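Local coordinates for nitrate transport protein (Xanthomonas axonopodis pv. citri, PDB 3KSX) that probably serves as the periplasmic alkanesulfonate-binding protein of an ABC-type uptake system, delivering captured sulfonates to the membrane transporter, at residues D99-E113 / L209-A221. Residues are numbered along the deposited sequence; the frame is centred on the assembly and turned at random.
Sequences DLLYVGWVPPTPKAE and LTGGFFLSSRRYA
Leu101 and Ser216 exchange two backbone hydrogen bonds, one rung of the antiparallel pairing between strands 100-106 and 212-217. Val106 and Gly212 form another such rung. Between them lies a classic beta bulge: Val103 and Gly104 both face Phe214. Phe214 O takes a nearly straight bond from Val103 N (2.9 Å) and a weak one from Gly104 N, while Phe214 N donates to Gly104 O. Beyond the strands Pro108 CA lies 3.5 Å from Gly211 CA.

Side-chain polar bonds lie toward both ends. Trp105 NE1 donates to Thr210 O at 2.9 Å, with the acceptor in the indole plane. Arg218 NE forms a salt bridge with Asp99 OD1 (3.2 Å), approaching from above the carboxylate plane. Leu101 CD2 lies over one guanidinium face.

Tyr102, Trp105 and Phe213 form an aromatic cluster. Tyr102 turns its CD2 edge to the face of Phe213 in a T-shaped pair, planes at 88°. Leu215 CD1 covers one face of the Tyr102 ring in a CH-pi contact. Phe213 CG is anti to its carbonyl carbon (chi1 -65°), which sets the ring between Tyr102 and Trp105. The Trp105 and Phe213 rings meet obliquely.

Leu101 CD1 also packs on Ala221 CB (3.6 Å) in helix 218-223. The two segments carry chain crossings between the two five-stranded sheets, consistent with the hinge of a type II periplasmic binding protein. Within its sheet, strand 212-217 separates outermost strand 100-106 from strand 82-86. Helices 88-95 and 281-296 pack against the aromatic cluster. On the other sheet face, Phe214 meets helix 225-244.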
loop_
_atom_site.group_PDB
_atom_site.type_symbol
_atom_site.label_atom_id
_atom_site.label_comp_id
_atom_site.label_asym_id
_atom_site.label_seq_id
_atom_site.Cartn_x
_atom_site.Cartn_y
_atom_site.Cartn_z
ATOM N N ASP A 99 -17.547 6.582 -3.132
ATOM C CA ASP A 99 -18.350 6.404 -1.927
ATOM C C ASP A 99 -17.922 5.158 -1.177
ATOM O O ASP A 99 -18.710 4.207 -0.961
ATOM C CB ASP A 99 -19.830 6.250 -2.308
ATOM C CG ASP A 99 -20.774 6.474 -1.120
ATOM O OD1 ASP A 99 -20.335 7.059 -0.113
ATOM O OD2 ASP A 99 -21.963 6.051 -1.195
ATOM N N LEU A 100 -16.664 5.144 -0.808
ATOM C CA LEU A 100 -16.081 3.986 -0.172
ATOM C C LEU A 100 -16.211 4.063 1.328
ATOM O O LEU A 100 -16.457 5.142 1.874
ATOM C CB LEU A 100 -14.596 3.946 -0.601
ATOM C CG LEU A 100 -13.757 5.201 -0.337
ATOM C CD1 LEU A 100 -13.217 5.096 1.106
ATOM C CD2 LEU A 100 -12.528 5.073 -1.262
ATOM N N LEU A 101 -15.987 2.926 2.013
ATOM C CA LEU A 101 -15.835 2.929 3.424
ATOM C C LEU A 101 -14.422 2.427 3.783
ATOM O O LEU A 101 -13.902 1.584 3.073
ATOM C CB LEU A 101 -16.887 1.956 4.031
ATOM C CG LEU A 101 -18.327 2.423 4.033
ATOM C CD1 LEU A 101 -19.179 1.224 4.564
ATOM C CD2 LEU A 101 -18.548 3.697 4.888
ATOM N N TYR A 102 -13.858 2.918 4.893
ATOM C CA TYR A 102 -12.647 2.337 5.510
ATOM C C TYR A 102 -13.184 1.318 6.478
ATOM O O TYR A 102 -13.908 1.708 7.369
ATOM C CB TYR A 102 -11.933 3.427 6.313
ATOM C CG TYR A 102 -11.324 4.539 5.497
ATOM C CD1 TYR A 102 -12.119 5.596 5.006
ATOM C CD2 TYR A 102 -9.963 4.560 5.255
ATOM C CE1 TYR A 102 -11.527 6.710 4.274
ATOM C CE2 TYR A 102 -9.363 5.618 4.554
ATOM C CZ TYR A 102 -10.138 6.658 4.029
ATOM O OH TYR A 102 -9.522 7.730 3.343
ATOM N N VAL A 103 -12.787 0.039 6.386
ATOM C CA VAL A 103 -13.413 -0.988 7.206
ATOM C C VAL A 103 -12.306 -1.692 8.055
ATOM O O VAL A 103 -12.566 -2.531 8.934
ATOM C CB VAL A 103 -14.222 -2.020 6.309
ATOM C CG1 VAL A 103 -15.326 -1.260 5.492
ATOM C CG2 VAL A 103 -13.205 -2.800 5.322
ATOM N N GLY A 104 -11.062 -1.358 7.787
ATOM C CA GLY A 104 -9.983 -1.960 8.531
ATOM C C GLY A 104 -8.685 -1.213 8.363
ATOM O O GLY A 104 -8.519 -0.459 7.387
ATOM N N TRP A 105 -7.796 -1.368 9.347
ATOM C CA TRP A 105 -6.531 -0.580 9.367
ATOM C C TRP A 105 -5.333 -1.488 9.508
ATOM O O TRP A 105 -5.398 -2.440 10.311
ATOM C CB TRP A 105 -6.566 0.508 10.475
ATOM C CG TRP A 105 -5.201 1.115 10.803
ATOM C CD1 TRP A 105 -4.425 1.848 9.994
ATOM C CD2 TRP A 105 -4.428 0.894 11.998
ATOM N NE1 TRP A 105 -3.233 2.211 10.634
ATOM C CE2 TRP A 105 -3.205 1.602 11.852
ATOM C CE3 TRP A 105 -4.671 0.187 13.176
ATOM C CZ2 TRP A 105 -2.206 1.621 12.851
ATOM C CZ3 TRP A 105 -3.673 0.134 14.127
ATOM C CH2 TRP A 105 -2.448 0.869 13.966
ATOM N N VAL A 106 -4.272 -1.184 8.737
ATOM C CA VAL A 106 -3.099 -2.013 8.597
ATOM C C VAL A 106 -1.971 -1.119 9.145
ATOM O O VAL A 106 -1.713 -0.042 8.602
ATOM C CB VAL A 106 -2.771 -2.269 7.075
ATOM C CG1 VAL A 106 -1.496 -3.082 6.977
ATOM C CG2 VAL A 106 -3.935 -3.020 6.348
ATOM N N PRO A 107 -1.337 -1.506 10.255
ATOM C CA PRO A 107 -0.292 -0.625 10.759
ATOM C C PRO A 107 0.906 -0.389 9.790
ATOM O O PRO A 107 1.144 -1.152 8.831
ATOM C CB PRO A 107 0.140 -1.336 12.002
ATOM C CG PRO A 107 -1.190 -2.101 12.404
ATOM C CD PRO A 107 -1.447 -2.702 11.098
ATOM N N PRO A 108 1.624 0.713 9.992
ATOM C CA PRO A 108 2.557 1.038 8.926
ATOM C C PRO A 108 3.848 0.207 8.952
ATOM O O PRO A 108 4.196 -0.443 9.962
ATOM C CB PRO A 108 2.936 2.528 9.240
ATOM C CG PRO A 108 2.804 2.587 10.749
ATOM C CD PRO A 108 1.563 1.757 11.016
ATOM N N THR A 109 4.547 0.204 7.833
ATOM C CA THR A 109 5.825 -0.526 7.683
ATOM C C THR A 109 6.867 0.424 7.124
ATOM O O THR A 109 7.181 0.411 5.908
ATOM C CB THR A 109 5.637 -1.802 6.778
ATOM O OG1 THR A 109 5.063 -1.422 5.563
ATOM C CG2 THR A 109 4.676 -2.739 7.384
ATOM N N PRO A 110 7.378 1.356 7.984
ATOM C CA PRO A 110 8.054 2.495 7.461
ATOM C C PRO A 110 9.390 2.121 6.816
ATOM O O PRO A 110 9.873 2.818 5.932
ATOM C CB PRO A 110 8.302 3.356 8.709
ATOM C CG PRO A 110 8.163 2.335 9.952
ATOM C CD PRO A 110 7.093 1.467 9.434
ATOM N N LYS A 111 10.025 1.047 7.262
ATOM C CA LYS A 111 11.282 0.638 6.651
ATOM C C LYS A 111 11.091 0.145 5.228
ATOM O O LYS A 111 12.041 0.165 4.409
ATOM C CB LYS A 111 11.892 -0.489 7.510
ATOM C CG LYS A 111 12.434 0.005 8.852
ATOM C CD LYS A 111 12.631 -1.231 9.774
ATOM C CE LYS A 111 13.518 -0.870 10.958
ATOM N NZ LYS A 111 14.863 -1.431 10.721
ATOM N N ALA A 112 9.875 -0.295 4.921
ATOM C CA ALA A 112 9.549 -0.853 3.650
ATOM C C ALA A 112 9.089 0.242 2.665
ATOM O O ALA A 112 8.681 -0.099 1.565
ATOM C CB ALA A 112 8.528 -1.937 3.794
ATOM N N GLU A 113 9.027 1.527 3.084
ATOM C CA GLU A 113 8.675 2.625 2.156
ATOM C C GLU A 113 9.935 3.430 1.913
ATOM O O GLU A 113 10.473 3.981 2.864
ATOM C CB GLU A 113 7.627 3.617 2.713
ATOM C CG GLU A 113 6.354 2.942 3.098
ATOM C CD GLU A 113 5.303 2.961 1.945
ATOM O OE1 GLU A 113 5.566 3.418 0.780
ATOM O OE2 GLU A 113 4.162 2.564 2.288
ATOM N N LEU A 209 4.114 7.779 9.720
ATOM C CA LEU A 209 3.169 7.264 8.683
ATOM C C LEU A 209 1.978 6.503 9.283
ATOM O O LEU A 209 2.102 5.765 10.288
ATOM C CB LEU A 209 3.969 6.336 7.711
ATOM C CG LEU A 209 5.130 6.935 7.002
ATOM C CD1 LEU A 209 5.773 5.924 6.061
ATOM C CD2 LEU A 209 4.616 8.048 6.082
ATOM N N THR A 210 0.832 6.675 8.647
ATOM C CA THR A 210 -0.402 6.113 9.122
ATOM C C THR A 210 -0.527 4.623 8.998
ATOM O O THR A 210 -1.061 3.931 9.897
ATOM C CB THR A 210 -1.606 6.795 8.425
ATOM O OG1 THR A 210 -1.545 8.206 8.645
ATOM C CG2 THR A 210 -2.972 6.266 8.990
ATOM N N GLY A 211 -0.074 4.117 7.865
ATOM C CA GLY A 211 -0.185 2.699 7.503
ATOM C C GLY A 211 -1.116 2.612 6.290
ATOM O O GLY A 211 -1.037 3.421 5.328
ATOM N N GLY A 212 -1.962 1.609 6.295
ATOM C CA GLY A 212 -2.802 1.415 5.100
ATOM C C GLY A 212 -4.203 0.997 5.571
ATOM O O GLY A 212 -4.480 0.936 6.789
ATOM N N PHE A 213 -5.055 0.614 4.608
ATOM C CA PHE A 213 -6.456 0.392 4.938
ATOM C C PHE A 213 -7.034 -0.759 4.138
ATOM O O PHE A 213 -6.508 -1.035 3.041
ATOM C CB PHE A 213 -7.250 1.706 4.720
ATOM C CG PHE A 213 -6.846 2.811 5.647
ATOM C CD1 PHE A 213 -7.184 2.729 6.998
ATOM C CD2 PHE A 213 -6.066 3.861 5.230
ATOM C CE1 PHE A 213 -6.820 3.717 7.867
ATOM C CE2 PHE A 213 -5.664 4.860 6.116
ATOM C CZ PHE A 213 -6.038 4.756 7.466
ATOM N N PHE A 214 -8.043 -1.445 4.691
ATOM C CA PHE A 214 -9.002 -2.190 3.882
ATOM C C PHE A 214 -10.210 -1.286 3.549
ATOM O O PHE A 214 -10.722 -0.626 4.451
ATOM C CB PHE A 214 -9.353 -3.497 4.570
ATOM C CG PHE A 214 -8.422 -4.568 4.180
ATOM C CD1 PHE A 214 -7.145 -4.654 4.790
ATOM C CD2 PHE A 214 -8.722 -5.402 3.094
ATOM C CE1 PHE A 214 -6.187 -5.656 4.347
ATOM C CE2 PHE A 214 -7.836 -6.369 2.672
ATOM C CZ PHE A 214 -6.555 -6.492 3.275
ATOM N N LEU A 215 -10.532 -1.153 2.255
ATOM C CA LEU A 215 -11.614 -0.328 1.690
ATOM C C LEU A 215 -12.744 -1.266 1.212
ATOM O O LEU A 215 -12.524 -2.367 0.717
ATOM C CB LEU A 215 -11.154 0.604 0.535
ATOM C CG LEU A 215 -10.151 1.741 0.898
ATOM C CD1 LEU A 215 -10.440 2.346 2.327
ATOM C CD2 LEU A 215 -8.700 1.197 0.902
ATOM N N SER A 216 -13.963 -0.803 1.336
ATOM C CA SER A 216 -15.074 -1.617 0.845
ATOM C C SER A 216 -16.036 -0.699 0.129
ATOM O O SER A 216 -16.059 0.567 0.350
ATOM C CB SER A 216 -15.785 -2.262 2.039
ATOM O OG SER A 216 -16.881 -3.093 1.643
ATOM N N SER A 217 -16.866 -1.330 -0.702
ATOM C CA SER A 217 -18.058 -0.758 -1.247
ATOM C C SER A 217 -18.978 -0.430 -0.063
ATOM O O SER A 217 -19.071 -1.228 0.881
ATOM C CB SER A 217 -18.710 -1.845 -2.165
ATOM O OG SER A 217 -20.131 -1.751 -2.217
ATOM N N ARG A 218 -19.572 0.752 -0.027
ATOM C CA ARG A 218 -20.565 1.057 1.022
ATOM C C ARG A 218 -21.801 0.084 0.976
ATOM O O ARG A 218 -22.255 -0.431 2.037
ATOM C CB ARG A 218 -21.024 2.506 0.910
ATOM C CG ARG A 218 -22.203 2.820 1.867
ATOM C CD ARG A 218 -22.652 4.267 1.775
ATOM N NE ARG A 218 -21.595 5.223 2.126
ATOM C CZ ARG A 218 -21.369 5.721 3.345
ATOM N NH1 ARG A 218 -22.135 5.359 4.369
ATOM N NH2 ARG A 218 -20.377 6.610 3.544
ATOM N N ARG A 219 -22.303 -0.226 -0.229
ATOM C CA ARG A 219 -23.381 -1.237 -0.323
ATOM C C ARG A 219 -23.027 -2.626 0.225
ATOM O O ARG A 219 -23.806 -3.245 0.919
ATOM C CB ARG A 219 -23.835 -1.358 -1.757
ATOM C CG ARG A 219 -24.618 -0.127 -2.167
ATOM C CD ARG A 219 -24.968 -0.147 -3.680
ATOM N NE ARG A 219 -26.123 0.721 -3.976
ATOM C CZ ARG A 219 -27.373 0.265 -4.117
ATOM N NH1 ARG A 219 -27.598 -1.067 -4.015
ATOM N NH2 ARG A 219 -28.399 1.127 -4.396
ATOM N N TYR A 220 -21.824 -3.111 -0.072
ATOM C CA TYR A 220 -21.483 -4.477 0.320
ATOM C C TYR A 220 -21.304 -4.513 1.854
ATOM O O TYR A 220 -21.720 -5.460 2.463
ATOM C CB TYR A 220 -20.215 -4.934 -0.404
ATOM C CG TYR A 220 -19.875 -6.428 -0.336
ATOM C CD1 TYR A 220 -20.395 -7.337 -1.266
ATOM C CD2 TYR A 220 -19.001 -6.903 0.649
ATOM C CE1 TYR A 220 -20.048 -8.696 -1.220
ATOM C CE2 TYR A 220 -18.618 -8.256 0.678
ATOM C CZ TYR A 220 -19.118 -9.129 -0.269
ATOM O OH TYR A 220 -18.729 -10.444 -0.200
ATOM N N ALA A 221 -20.635 -3.502 2.437
ATOM C CA ALA A 221 -20.345 -3.497 3.866
ATOM C C ALA A 221 -21.647 -3.305 4.678
ATOM O O ALA A 221 -21.838 -3.890 5.758
ATOM C CB ALA A 221 -19.288 -2.385 4.200
HETATM O O HOH W 1 -19.014 2.593 -2.830
#